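Local structure of Exo-beta-1,3-galactanase (Bifidobacterium bifidum, 5FLW) at residues 106-111 and 134-139; 211-215 and 239-245; 266-270 and 300-304. The protein probably hydrolyses beta-1,3-galactan from its chain ends, releasing galactose, as an exo-acting glycoside hydrolase of family 43. Where two conformers were deposited one is given. Numbering follows the deposited sequence.

Contact 1. Residues 106-111 and 134-139; sequences YGYAHI and YLSRDI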
ATOM      1  N   TYR A 106       1.579  -7.269  18.954  1.00 14.64           N
ATOM      2  CA  TYR A 106       1.323  -7.784  17.615  1.00 14.47           C
ATOM      3  C   TYR A 106       0.252  -8.862  17.519  1.00 17.63           C
ATOM      4  O   TYR A 106       0.144  -9.528  16.478  1.00 23.13           O
ATOM      5  CB  TYR A 106       2.613  -8.218  16.926  1.00 19.27           C
ATOM      6  CG  TYR A 106       3.081  -7.143  16.015  1.00 22.71           C
ATOM      7  CD1 TYR A 106       3.808  -6.051  16.480  1.00 23.89           C
ATOM      8  CD2 TYR A 106       2.735  -7.206  14.657  1.00 24.20           C
ATOM      9  CE1 TYR A 106       4.201  -5.067  15.596  1.00 31.83           C
ATOM     10  CE2 TYR A 106       3.094  -6.241  13.783  1.00 24.03           C
ATOM     11  CZ  TYR A 106       3.824  -5.171  14.239  1.00 47.81           C
ATOM     12  OH  TYR A 106       4.195  -4.216  13.316  1.00 72.37           O
ATOM     13  N   GLY A 107      -0.597  -8.987  18.528  1.00 17.28           N
ATOM     14  CA  GLY A 107      -1.681  -9.941  18.553  1.00 15.48           C
ATOM     15  C   GLY A 107      -3.025  -9.427  18.106  1.00 15.20           C
ATOM     16  O   GLY A 107      -3.968 -10.224  18.034  1.00 17.76           O
ATOM     17  N   TYR A 108      -3.166  -8.134  17.800  1.00 11.22           N
ATOM     18  CA  TYR A 108      -4.502  -7.595  17.524  1.00 10.86           C
ATOM     19  C   TYR A 108      -4.952  -7.808  16.081  1.00 13.06           C
ATOM     20  O   TYR A 108      -6.062  -8.309  15.832  1.00 12.39           O
ATOM     21  CB  TYR A 108      -4.565  -6.127  17.895  1.00 10.92           C
ATOM     22  CG  TYR A 108      -5.959  -5.504  17.865  1.00 11.85           C
ATOM     23  CD1 TYR A 108      -7.000  -6.018  18.659  1.00 13.16           C
ATOM     24  CD2 TYR A 108      -6.222  -4.349  17.095  1.00 10.40           C
ATOM     25  CE1 TYR A 108      -8.274  -5.404  18.675  1.00 12.59           C
ATOM     26  CE2 TYR A 108      -7.490  -3.731  17.103  1.00 10.23           C
ATOM     27  CZ  TYR A 108      -8.507  -4.274  17.897  1.00 12.18           C
ATOM     28  OH  TYR A 108      -9.770  -3.702  17.947  1.00 13.37           O
ATOM     29  N   ALA A 109      -4.140  -7.346  15.127  1.00 10.41           N
ATOM     30  CA  ALA A 109      -4.290  -7.693  13.719  1.00 10.34           C
ATOM     31  C   ALA A 109      -5.711  -7.398  13.195  1.00 11.04           C
ATOM     32  O   ALA A 109      -6.432  -8.287  12.719  1.00 11.87           O
ATOM     33  CB  ALA A 109      -3.860  -9.144  13.492  1.00 11.43           C
ATOM     34  N   HIS A 110      -6.101  -6.121  13.253  1.00  9.05           N
ATOM     35  CA  HIS A 110      -7.400  -5.685  12.743  1.00  9.67           C
ATOM     36  C   HIS A 110      -7.231  -4.688  11.592  1.00 10.35           C
ATOM     37  O   HIS A 110      -6.145  -4.141  11.356  1.00 10.70           O
ATOM     38  CB  HIS A 110      -8.211  -4.962  13.827  1.00  8.60           C
ATOM     39  CG  HIS A 110      -8.992  -5.866  14.735  1.00  8.96           C
ATOM     40  ND1 HIS A 110      -8.412  -6.904  15.434  1.00 11.18           N
ATOM     41  CD2 HIS A 110     -10.295  -5.840  15.109  1.00 10.05           C
ATOM     42  CE1 HIS A 110      -9.331  -7.491  16.185  1.00 13.09           C
ATOM     43  NE2 HIS A 110     -10.485  -6.878  15.990  1.00 10.35           N
ATOM     44  N   ILE A 111      -8.351  -4.430  10.902  1.00 10.21           N
ATOM     45  CA  ILE A 111      -8.490  -3.305   9.977  1.00 10.32           C
ATOM     46  C   ILE A 111      -9.265  -2.211  10.708  1.00 11.58           C
ATOM     47  O   ILE A 111     -10.344  -2.475  11.253  1.00 12.09           O
ATOM     48  CB  ILE A 111      -9.268  -3.719   8.707  1.00 11.06           C
ATOM     49  CG1 ILE A 111      -8.551  -4.861   7.954  1.00 13.60           C
ATOM     50  CG2 ILE A 111      -9.506  -2.508   7.789  1.00 10.78           C
ATOM     51  CD1 ILE A 111      -9.392  -5.615   6.913  1.00 11.06           C
ATOM     52  N   TYR A 134     -10.385 -13.542  11.694  1.00 11.42           N
ATOM     53  CA  TYR A 134      -9.056 -13.861  11.179  1.00 11.94           C
ATOM     54  C   TYR A 134      -8.095 -12.687  11.345  1.00 12.61           C
ATOM     55  O   TYR A 134      -8.493 -11.514  11.328  1.00 11.88           O
ATOM     56  CB  TYR A 134      -9.116 -14.221   9.684  1.00 12.38           C
ATOM     57  CG  TYR A 134      -9.991 -15.415   9.345  1.00 11.11           C
ATOM     58  CD1 TYR A 134     -10.293 -16.367  10.294  1.00 11.09           C
ATOM     59  CD2 TYR A 134     -10.477 -15.606   8.053  1.00 15.67           C
ATOM     60  CE1 TYR A 134     -11.099 -17.476   9.988  1.00 13.55           C
ATOM     61  CE2 TYR A 134     -11.259 -16.681   7.744  1.00 12.74           C
ATOM     62  CZ  TYR A 134     -11.563 -17.622   8.706  1.00 12.93           C
ATOM     63  OH  TYR A 134     -12.364 -18.689   8.377  1.00 18.31           O
ATOM     64  N   LEU A 135      -6.800 -13.019  11.440  1.00 10.27           N
ATOM     65  CA  LEU A 135      -5.750 -12.009  11.463  1.00 10.37           C
ATOM     66  C   LEU A 135      -5.756 -11.177  10.192  1.00  9.19           C
ATOM     67  O   LEU A 135      -5.832 -11.711   9.084  1.00 11.24           O
ATOM     68  CB  LEU A 135      -4.392 -12.695  11.533  1.00 12.21           C
ATOM     69  CG  LEU A 135      -4.097 -13.580  12.737  1.00 14.39           C
ATOM     70  CD1 LEU A 135      -2.840 -14.450  12.508  1.00 15.52           C
ATOM     71  CD2 LEU A 135      -3.987 -12.714  14.019  1.00 12.45           C
ATOM     72  N   SER A 136      -5.624  -9.861  10.346  1.00  9.59           N
ATOM     73  CA  SER A 136      -5.349  -8.947   9.238  1.00 10.59           C
ATOM     74  C   SER A 136      -4.175  -8.049   9.635  1.00 12.84           C
ATOM     75  O   SER A 136      -4.237  -7.355  10.661  1.00 11.69           O
ATOM     76  CB  SER A 136      -6.582  -8.097   8.911  1.00 11.32           C
ATOM     77  OG  SER A 136      -6.307  -7.203   7.840  1.00 12.66           O
ATOM     78  N   ARG A 137      -3.089  -8.095   8.863  1.00 10.71           N
ATOM     79  CA  ARG A 137      -1.943  -7.216   9.110  1.00  8.68           C
ATOM     80  C   ARG A 137      -1.716  -6.288   7.914  1.00 11.43           C
ATOM     81  O   ARG A 137      -2.526  -5.381   7.712  1.00 10.90           O
ATOM     82  CB  ARG A 137      -0.745  -8.023   9.595  1.00 11.05           C
ATOM     83  CG  ARG A 137      -1.038  -8.628  10.984  1.00 13.35           C
ATOM     84  CD  ARG A 137       0.230  -9.093  11.643  1.00 15.13           C
ATOM     85  NE  ARG A 137       0.056  -9.639  12.987  1.00 17.93           N
ATOM     86  CZ  ARG A 137      -0.167 -10.923  13.200  1.00 15.52           C
ATOM     87  NH1 ARG A 137      -0.277 -11.724  12.135  1.00 19.61           N
ATOM     88  NH2 ARG A 137      -0.264 -11.416  14.439  1.00 13.00           N
ATOM     89  N   ASP A 138      -0.694  -6.503   7.076  1.00 10.51           N
ATOM     90  CA  ASP A 138      -0.505  -5.596   5.935  1.00 10.71           C
ATOM     91  C   ASP A 138      -1.748  -5.575   5.056  1.00  9.58           C
ATOM     92  O   ASP A 138      -2.385  -6.612   4.829  1.00 11.70           O
ATOM     93  CB  ASP A 138       0.643  -6.063   5.050  1.00 10.05           C
ATOM     94  CG  ASP A 138       2.005  -5.746   5.627  1.00 12.30           C
ATOM     95  OD1 ASP A 138       2.114  -5.214   6.772  1.00 10.67           O
ATOM     96  OD2 ASP A 138       2.978  -6.091   4.928  1.00 12.18           O
ATOM     97  N   ILE A 139      -2.105  -4.381   4.572  1.00  9.67           N
ATOM     98  CA  ILE A 139      -3.257  -4.204   3.704  1.00  9.56           C
ATOM     99  C   ILE A 139      -2.864  -3.394   2.469  1.00 11.00           C
ATOM    100  O   ILE A 139      -1.891  -2.629   2.473  1.00 11.90           O
ATOM    101  CB  ILE A 139      -4.469  -3.525   4.395  1.00 12.01           C
ATOM    102  CG1 ILE A 139      -4.052  -2.153   4.940  1.00 11.01           C
ATOM    103  CG2 ILE A 139      -5.095  -4.434   5.480  1.00  9.97           C
ATOM    104  CD1 ILE A 139      -5.230  -1.228   5.192  1.00 10.97           C
TER
HETATM  105  O   HOH W   1      -7.671 -10.517  14.014  1.00 12.75           O
HETATM  106  O   HOH W   2      -5.091  -4.954   8.779  1.00 11.79           O
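This is a blade-to-blade join in the five-bladed beta-propeller of family 43. Residues 106-111 lead from a loop into the third strand of the second blade, and 134-139 carry the chain from that blade's last strand, 124-129, into the first strand of the next, 139-143. One backbone hydrogen bond marks the crossing: Ser136 N donates to Ala109 O at 3.0 Å. The two directions differ by 76°, so the segments cross instead of pairing as strands. The second direct bond comes from a side chain. Arg137 NH2 reaches Tyr106 O at 2.8 Å and nearly straight (171°), tying down the loop, whose Tyr108 and Ala109 amides both bond to Glu102. Apolar contact is modest: Ala109 CB rests 3.6 Å from Leu135 CD2 and lies over one face of the Arg137 guanidinium, while Ile111 CG1 meets Ile139 CG2 at 4.3 Å beside Ile151 of the third blade. Ser136 OG, already hydrogen-bonded to Ser153, also holds water 2 at 2.7 Å. That water donates to His110 O at 2.9 Å and to Arg137 O at 2.8 Å, bridging the two backbones.

Contact 2. Residues 211-215 and 239-245; sequences DTNDN and KTYDSQV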
ATOM      1  N   ASP A 211      14.915  -7.630   6.875  1.00 18.89           N
ATOM      2  CA  ASP A 211      15.665  -7.861   5.650  1.00 19.68           C
ATOM      3  C   ASP A 211      14.767  -7.703   4.422  1.00 20.39           C
ATOM      4  O   ASP A 211      13.596  -8.101   4.419  1.00 20.32           O
ATOM      5  CB  ASP A 211      16.277  -9.260   5.670  1.00 23.76           C
ATOM      6  CG  ASP A 211      17.360  -9.426   6.754  1.00 35.04           C
ATOM      7  OD1 ASP A 211      18.114  -8.460   7.059  1.00 45.93           O
ATOM      8  OD2 ASP A 211      17.432 -10.538   7.320  1.00 55.03           O
ATOM      9  N   THR A 212      15.321  -7.101   3.376  1.00 21.76           N
ATOM     10  CA  THR A 212      14.652  -7.060   2.088  1.00 15.97           C
ATOM     11  C   THR A 212      14.843  -8.398   1.373  1.00 22.99           C
ATOM     12  O   THR A 212      15.773  -9.164   1.660  1.00 21.81           O
ATOM     13  CB  THR A 212      15.185  -5.879   1.275  1.00 16.87           C
ATOM     14  OG1 THR A 212      16.614  -5.926   1.264  1.00 17.96           O
ATOM     15  CG2 THR A 212      14.747  -4.548   1.913  1.00 17.41           C
ATOM     16  N   ASN A 213      13.941  -8.683   0.435  1.00 17.25           N
ATOM     17  CA  ASN A 213      13.922  -9.955  -0.269  1.00 17.93           C
ATOM     18  C   ASN A 213      13.510  -9.724  -1.715  1.00 17.49           C
ATOM     19  O   ASN A 213      13.115  -8.619  -2.107  1.00 16.90           O
ATOM     20  CB  ASN A 213      12.968 -10.964   0.425  1.00 19.49           C
ATOM     21  CG  ASN A 213      11.514 -10.459   0.505  1.00 14.49           C
ATOM     22  OD1 ASN A 213      10.787 -10.457  -0.487  1.00 17.68           O
ATOM     23  ND2 ASN A 213      11.088 -10.076   1.700  1.00 17.86           N
ATOM     24  N   ASP A 214      13.597 -10.787  -2.511  1.00 16.12           N
ATOM     25  CA  ASP A 214      13.154 -10.726  -3.899  1.00 20.00           C
ATOM     26  C   ASP A 214      11.629 -10.814  -3.888  1.00 15.96           C
ATOM     27  O   ASP A 214      11.048 -11.887  -3.652  1.00 16.86           O
ATOM     28  CB  ASP A 214      13.784 -11.850  -4.716  1.00 18.36           C
ATOM     29  CG  ASP A 214      15.283 -11.679  -4.901  1.00 24.94           C
ATOM     30  OD1 ASP A 214      15.791 -10.523  -4.897  1.00 22.16           O
ATOM     31  OD2 ASP A 214      15.962 -12.721  -5.093  1.00 23.59           O
ATOM     32  N   ASN A 215      10.975  -9.671  -4.117  1.00 15.31           N
ATOM     33  CA  ASN A 215       9.522  -9.618  -4.143  1.00 14.69           C
ATOM     34  C   ASN A 215       8.989 -10.303  -5.414  1.00 17.02           C
ATOM     35  O   ASN A 215       9.710 -10.507  -6.401  1.00 17.21           O
ATOM     36  CB  ASN A 215       9.037  -8.167  -4.081  1.00 14.49           C
ATOM     37  CG  ASN A 215       9.404  -7.440  -2.757  1.00 14.51           C
ATOM     38  OD1 ASN A 215       9.160  -6.239  -2.641  1.00 14.85           O
ATOM     39  ND2 ASN A 215       9.994  -8.149  -1.789  1.00 14.85           N
ATOM     40  N   LYS A 239      17.096  -8.160  -4.248  1.00 20.57           N
ATOM     41  CA  LYS A 239      16.224  -7.835  -3.108  1.00 16.68           C
ATOM     42  C   LYS A 239      15.268  -6.682  -3.436  1.00 17.86           C
ATOM     43  O   LYS A 239      15.024  -5.806  -2.608  1.00 16.30           O
ATOM     44  CB  LYS A 239      17.015  -7.523  -1.826  1.00 17.50           C
ATOM     45  CG  LYS A 239      18.068  -8.514  -1.390  1.00 22.12           C
ATOM     46  CD  LYS A 239      17.504  -9.857  -1.061  1.00 30.80           C
ATOM     47  CE  LYS A 239      18.629 -10.749  -0.503  1.00 43.89           C
ATOM     48  NZ  LYS A 239      18.299 -12.231  -0.505  1.00 54.65           N
ATOM     49  N   THR A 240      14.719  -6.683  -4.662  1.00 16.06           N
ATOM     50  CA  THR A 240      13.801  -5.627  -5.109  1.00 14.78           C
ATOM     51  C   THR A 240      14.485  -4.258  -5.008  1.00 17.23           C
ATOM     52  O   THR A 240      13.906  -3.274  -4.534  1.00 15.20           O
ATOM     53  CB  THR A 240      12.471  -5.661  -4.337  1.00 14.25           C
ATOM     54  OG1 THR A 240      12.088  -7.021  -4.095  1.00 17.10           O
ATOM     55  CG2 THR A 240      11.364  -5.004  -5.145  1.00 16.10           C
ATOM     56  N   TYR A 241      15.766  -4.223  -5.378  1.00 16.82           N
ATOM     57  CA  TYR A 241      16.603  -3.022  -5.223  1.00 17.90           C
ATOM     58  C   TYR A 241      16.638  -2.548  -3.766  1.00 16.42           C
ATOM     59  O   TYR A 241      16.504  -1.353  -3.457  1.00 15.56           O
ATOM     60  CB  TYR A 241      16.255  -1.933  -6.239  1.00 18.05           C
ATOM     61  CG  TYR A 241      16.573  -2.452  -7.612  1.00 16.96           C
ATOM     62  CD1 TYR A 241      17.887  -2.707  -7.969  1.00 18.64           C
ATOM     63  CD2 TYR A 241      15.561  -2.771  -8.522  1.00 20.99           C
ATOM     64  CE1 TYR A 241      18.206  -3.218  -9.211  1.00 20.38           C
ATOM     65  CE2 TYR A 241      15.860  -3.280  -9.773  1.00 17.61           C
ATOM     66  CZ  TYR A 241      17.194  -3.511 -10.113  1.00 21.79           C
ATOM     67  OH  TYR A 241      17.567  -4.015 -11.362  1.00 24.96           O
ATOM     68  N   ASP A 242      16.826  -3.527  -2.871  1.00 15.65           N
ATOM     69  CA  ASP A 242      16.901  -3.313  -1.427  1.00 15.16           C
ATOM     70  C   ASP A 242      15.717  -2.486  -0.919  1.00 15.49           C
ATOM     71  O   ASP A 242      15.875  -1.432  -0.297  1.00 15.73           O
ATOM     72  CB  ASP A 242      18.252  -2.725  -1.004  1.00 15.60           C
ATOM     73  CG  ASP A 242      18.423  -2.680   0.514  1.00 18.50           C
ATOM     74  OD1 ASP A 242      17.757  -3.459   1.228  1.00 18.21           O
ATOM     75  OD2 ASP A 242      19.237  -1.852   0.988  1.00 19.70           O
ATOM     76  N   SER A 243      14.509  -2.957  -1.237  1.00 16.04           N
ATOM     77  CA  SER A 243      13.298  -2.293  -0.780  1.00 14.17           C
ATOM     78  C   SER A 243      12.220  -3.343  -0.562  1.00 14.00           C
ATOM     79  O   SER A 243      12.383  -4.516  -0.915  1.00 15.01           O
ATOM     80  CB  SER A 243      12.810  -1.216  -1.778  1.00 14.19           C
ATOM     81  OG  SER A 243      12.158  -1.785  -2.911  1.00 15.07           O
ATOM     82  N   GLN A 244      11.101  -2.897   0.002  1.00 13.02           N
ATOM     83  CA  GLN A 244       9.905  -3.716   0.156  1.00 12.73           C
ATOM     84  C   GLN A 244       8.782  -3.053  -0.638  1.00 14.08           C
ATOM     85  O   GLN A 244       8.415  -1.906  -0.346  1.00 13.27           O
ATOM     86  CB  GLN A 244       9.492  -3.828   1.631  1.00 11.51           C
ATOM     87  CG  GLN A 244       8.250  -4.730   1.805  1.00 12.68           C
ATOM     88  CD  GLN A 244       7.737  -4.803   3.238  1.00 11.89           C
ATOM     89  OE1 GLN A 244       7.941  -3.877   4.023  1.00 14.00           O
ATOM     90  NE2 GLN A 244       7.075  -5.921   3.588  1.00 13.57           N
ATOM     91  N   VAL A 245       8.242  -3.771  -1.640  1.00 11.89           N
ATOM     92  CA  VAL A 245       7.187  -3.198  -2.477  1.00 14.25           C
ATOM     93  C   VAL A 245       6.095  -2.615  -1.590  1.00 15.04           C
ATOM     94  O   VAL A 245       5.672  -3.213  -0.590  1.00 11.39           O
ATOM     95  CB  VAL A 245       6.616  -4.213  -3.491  1.00 13.50           C
ATOM     96  CG1 VAL A 245       5.932  -5.396  -2.792  1.00 12.29           C
ATOM     97  CG2 VAL A 245       5.620  -3.525  -4.432  1.00 12.27           C
TER
HETATM   98  O   HOH W   3      11.629  -6.850   0.493  1.00 13.81           O
HETATM   99  O   HOH W   4      14.707  -8.962  -6.574  1.00 17.84           O
HETATM  100  O   HOH W   5      17.906 -13.166  -2.879  1.00 33.87           O
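Asn215 OD1 accepts a straight hydrogen bond from Val245 N (2.8 Å, 163°), fixing the start of strand 244-250 beside the start of strand 216-220. The amide nitrogen of the same side chain turns back into its own loop: Asn215 ND2 gives a weak bond to Asn213 OD1 at 2.8 Å and also donates to water 3 at 3.1 Å. Asn213 OD1 also receives Gln206 N, and Asn213 ND2 goes to Thr208 OG1, so this side chain braces its own loop. Its backbone does the crossing. Asn213 O accepts a hydrogen bond from Thr240 OG1 at 2.7 Å, and Asn213 N donates to water 3 at 3.0 Å; water 3 in turn donates to Ser243 O at 2.8 Å. In propeller terms, the loop between the second and third strands of the fourth blade is pressed against the linker that enters the fifth. That linker turns in a left-handed helical sense: phi and psi are both positive from Lys239 to Asp242, with Ser243 N bonded to Lys239 O at 3.2 Å. Asp214 serves the start of this turn, its OD1 accepting Lys239 N at 2.8 Å and its OD2 accepting Gly237 N. Water 5 links Asp214 OD2 (3.0 Å) to Lys239 NZ (2.6 Å), and water 4 accepts from Thr240 N at 3.0 Å. Farther along, Ser243 OG closes onto Thr240 O at 2.8 Å. Thr212 OG1 donates to Asp242 OD1 at 2.7 Å, while Asp242 OD2 pairs with Arg304.

Contact 3. Residues 266-270 and 300-304; sequences DRWQE and GTTHR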
ATOM      1  N   ASP A 266       9.522   0.734   0.070  1.00 13.66           N
ATOM      2  CA  ASP A 266      10.072   1.318   1.291  1.00 12.03           C
ATOM      3  C   ASP A 266      11.432   0.708   1.617  1.00 10.58           C
ATOM      4  O   ASP A 266      11.597  -0.511   1.557  1.00 12.19           O
ATOM      5  CB  ASP A 266       9.132   1.087   2.484  1.00 11.88           C
ATOM      6  CG  ASP A 266       7.835   1.863   2.362  1.00 11.89           C
ATOM      7  OD1 ASP A 266       7.867   3.092   2.509  1.00 12.35           O
ATOM      8  OD2 ASP A 266       6.786   1.249   2.097  1.00 14.71           O
ATOM      9  N   ARG A 267      12.392   1.569   2.007  1.00 13.17           N
ATOM     10  CA  ARG A 267      13.678   1.168   2.624  1.00 12.14           C
ATOM     11  C   ARG A 267      13.588   1.451   4.120  1.00 12.45           C
ATOM     12  O   ARG A 267      14.033   2.498   4.594  1.00 13.94           O
ATOM     13  CB  ARG A 267      14.846   1.962   2.048  1.00 12.63           C
ATOM     14  CG  ARG A 267      15.407   1.366   0.841  1.00 18.68           C
ATOM     15  CD  ARG A 267      16.848   1.779   0.537  1.00 18.66           C
ATOM     16  NE  ARG A 267      17.180   1.077  -0.682  1.00 17.27           N
ATOM     17  CZ  ARG A 267      18.141   1.420  -1.522  1.00 15.14           C
ATOM     18  NH1 ARG A 267      18.911   2.485  -1.282  1.00 15.35           N
ATOM     19  NH2 ARG A 267      18.318   0.677  -2.607  1.00 16.47           N
ATOM     20  N   TRP A 268      13.018   0.494   4.858  1.00 13.50           N
ATOM     21  CA  TRP A 268      12.730   0.690   6.270  1.00 13.79           C
ATOM     22  C   TRP A 268      14.015   0.766   7.080  1.00 16.46           C
ATOM     23  O   TRP A 268      14.891  -0.106   6.975  1.00 17.28           O
ATOM     24  CB  TRP A 268      11.867  -0.459   6.780  1.00 14.89           C
ATOM     25  CG  TRP A 268      10.538  -0.564   6.135  1.00 13.17           C
ATOM     26  CD1 TRP A 268      10.100  -1.552   5.276  1.00 15.13           C
ATOM     27  CD2 TRP A 268       9.429   0.333   6.318  1.00 12.84           C
ATOM     28  NE1 TRP A 268       8.788  -1.312   4.908  1.00 13.98           N
ATOM     29  CE2 TRP A 268       8.348  -0.171   5.547  1.00 15.82           C
ATOM     30  CE3 TRP A 268       9.230   1.496   7.081  1.00 12.04           C
ATOM     31  CZ2 TRP A 268       7.086   0.468   5.520  1.00 13.63           C
ATOM     32  CZ3 TRP A 268       7.989   2.117   7.044  1.00 11.30           C
ATOM     33  CH2 TRP A 268       6.934   1.604   6.288  1.00 11.45           C
ATOM     34  N   GLN A 269      14.113   1.789   7.912  0.52 14.39           N
ATOM     35  CA  GLN A 269      15.269   1.995   8.783  0.52 16.85           C
ATOM     36  C   GLN A 269      14.811   1.766  10.221  0.52 14.85           C
ATOM     37  O   GLN A 269      14.214   2.644  10.846  0.52 13.78           O
ATOM     38  CB  GLN A 269      15.842   3.394   8.563  0.52 15.95           C
ATOM     39  CG  GLN A 269      16.407   3.575   7.148  0.52 12.94           C
ATOM     40  CD  GLN A 269      17.719   2.830   6.947  0.52 16.44           C
ATOM     41  OE1 GLN A 269      17.737   1.648   6.608  0.52 19.51           O
ATOM     42  NE2 GLN A 269      18.827   3.522   7.165  0.52 31.73           N
ATOM     43  N   GLU A 270      15.102   0.568  10.733  1.00 14.51           N
ATOM     44  CA  GLU A 270      14.554   0.121  12.010  1.00 14.32           C
ATOM     45  C   GLU A 270      14.789   1.112  13.149  1.00 16.41           C
ATOM     46  O   GLU A 270      13.929   1.287  14.019  1.00 20.15           O
ATOM     47  CB  GLU A 270      15.103  -1.274  12.337  1.00 15.59           C
ATOM     48  CG  GLU A 270      14.792  -1.795  13.730  1.00 17.81           C
ATOM     49  CD  GLU A 270      15.210  -3.213  13.938  1.00 19.21           C
ATOM     50  OE1 GLU A 270      16.066  -3.711  13.179  1.00 20.41           O
ATOM     51  OE2 GLU A 270      14.724  -3.841  14.919  1.00 24.41           O
ATOM     52  N   GLY A 300      20.802   7.706  -5.717  1.00 16.28           N
ATOM     53  CA  GLY A 300      20.964   6.720  -4.657  1.00 15.71           C
ATOM     54  C   GLY A 300      21.635   5.457  -5.188  1.00 18.48           C
ATOM     55  O   GLY A 300      22.122   5.410  -6.316  1.00 19.11           O
ATOM     56  N   THR A 301      21.614   4.402  -4.368  1.00 16.63           N
ATOM     57  CA  THR A 301      22.321   3.162  -4.681  1.00 18.88           C
ATOM     58  C   THR A 301      21.365   1.980  -4.636  1.00 15.27           C
ATOM     59  O   THR A 301      20.342   2.010  -3.945  1.00 15.46           O
ATOM     60  CB  THR A 301      23.499   2.917  -3.719  1.00 22.46           C
ATOM     61  OG1 THR A 301      23.050   3.034  -2.366  1.00 23.77           O
ATOM     62  CG2 THR A 301      24.604   3.931  -3.968  1.00 23.05           C
ATOM     63  N   THR A 302      21.715   0.943  -5.407  1.00 16.27           N
ATOM     64  CA  THR A 302      20.885  -0.264  -5.507  1.00 18.65           C
ATOM     65  C   THR A 302      20.805  -1.031  -4.192  1.00 20.82           C
ATOM     66  O   THR A 302      19.888  -1.838  -3.998  1.00 22.04           O
ATOM     67  CB  THR A 302      21.411  -1.167  -6.623  1.00 18.09           C
ATOM     68  OG1 THR A 302      22.766  -1.525  -6.329  1.00 21.02           O
ATOM     69  CG2 THR A 302      21.410  -0.421  -7.945  1.00 20.92           C
ATOM     70  N   HIS A 303      21.735  -0.801  -3.291  1.00 22.33           N
ATOM     71  CA  HIS A 303      21.650  -1.334  -1.952  1.00 21.63           C
ATOM     72  C   HIS A 303      22.010  -0.200  -1.009  1.00 28.17           C
ATOM     73  O   HIS A 303      22.889   0.608  -1.319  1.00 24.89           O
ATOM     74  CB  HIS A 303      22.632  -2.474  -1.756  1.00 32.04           C
ATOM     75  CG  HIS A 303      22.410  -3.217  -0.479  1.00 65.91           C
ATOM     76  ND1 HIS A 303      22.918  -2.781   0.731  1.00 47.61           N
ATOM     77  CD2 HIS A 303      21.720  -4.354  -0.218  1.00 45.32           C
ATOM     78  CE1 HIS A 303      22.544  -3.619   1.682  1.00 54.07           C
ATOM     79  NE2 HIS A 303      21.824  -4.586   1.134  1.00 61.13           N
ATOM     80  N   ARG A 304      21.308  -0.119   0.118  1.00 22.63           N
ATOM     81  CA  ARG A 304      21.522   0.979   1.063  1.00 25.75           C
ATOM     82  C   ARG A 304      22.871   0.796   1.737  1.00 39.37           C
ATOM     83  O   ARG A 304      23.470  -0.298   1.671  1.00 30.13           O
ATOM     84  CB  ARG A 304      20.423   1.038   2.124  1.00 19.66           C
ATOM     85  CG  ARG A 304      20.634   0.059   3.250  1.00 20.18           C
ATOM     86  CD  ARG A 304      19.387  -0.023   4.101  1.00 24.61           C
ATOM     87  NE  ARG A 304      18.354  -0.785   3.425  1.00 25.96           N
ATOM     88  CZ  ARG A 304      17.117  -0.958   3.883  1.00 23.74           C
ATOM     89  NH1 ARG A 304      16.748  -0.387   5.026  1.00 22.11           N
ATOM     90  NH2 ARG A 304      16.251  -1.678   3.181  1.00 20.20           N
ATOM     91  OXT ARG A 304      23.343   1.749   2.367  1.00 37.76           O
TER
HETATM   92  O   HOH W   6      13.033  -2.037   3.435  1.00 15.86           O
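Gly300 brings the C-terminal tail in with a positive phi, which favours glycine, and the first real hold comes at Thr301. Its carbonyl is gripped by both terminal nitrogens of Arg267, with NH2 donating to Thr301 O at 2.8 Å and NH1 to the same oxygen at 3.1 Å, so that oxygen lies at the guanidinium edge. Thr301 OG1 folds the tail on itself by donating to His303 O at 2.6 Å. The CA-to-CB bond of Thr302 points away from 266-270, and its side chain touches Tyr241 and Trp294. At His303 the chain passes over the guanidinium of Arg267, where His303 C and Arg304 N lie above one face; the ring's ND1 bonds to Arg304 O, part of the terminal carboxylate, at 2.7 Å. The partner segment, 266-270, leaves the second strand of the fifth propeller blade, so the chain end is laid against the loop joining the second and third strands of the last blade. Arg267 is anchored there as well, with NE on Asp242 O and NH2 on Tyr241 O. Arg304, the final residue, sends its side chain back the other way along Arg267, its guanidinium placing a face over Arg267 CG (CG to Arg304 NH2 3.9 Å). At the guanidinium edge, Arg304 NH1 donates to Trp268 O at 2.7 Å and, in the conformer given, to Gln269 OE1 at 2.8 Å. Arg304 NE pairs with Asp242. Arg304 NH2 gives a longer bond, 3.2 Å, to water 6, which also accepts from Trp268 N at 2.9 Å and donates to Asp266 O at 2.8 Å.

All three contacts repeat one topological theme: the region between a blade's second and third strands meets the chain leaving its fourth. In contacts 1 and 2 that chain runs on into the next blade; in contact 3 it is the C-terminal tail. Contact 2 is the most buried and relies on short polar side chains, backbone atoms and waters. Contact 1, partly buried, adds aliphatic packing between blades, whereas contact 3 lies at the surface and depends on two arginines. Contacts 2 and 3 touch, their centres 9 Å apart, through the Asp242-Arg304 salt bridge and a probable Gln244-Trp268 hydrogen bond; contact 1 touches neither, though its nearest atoms come within about 4 Å of contact 2.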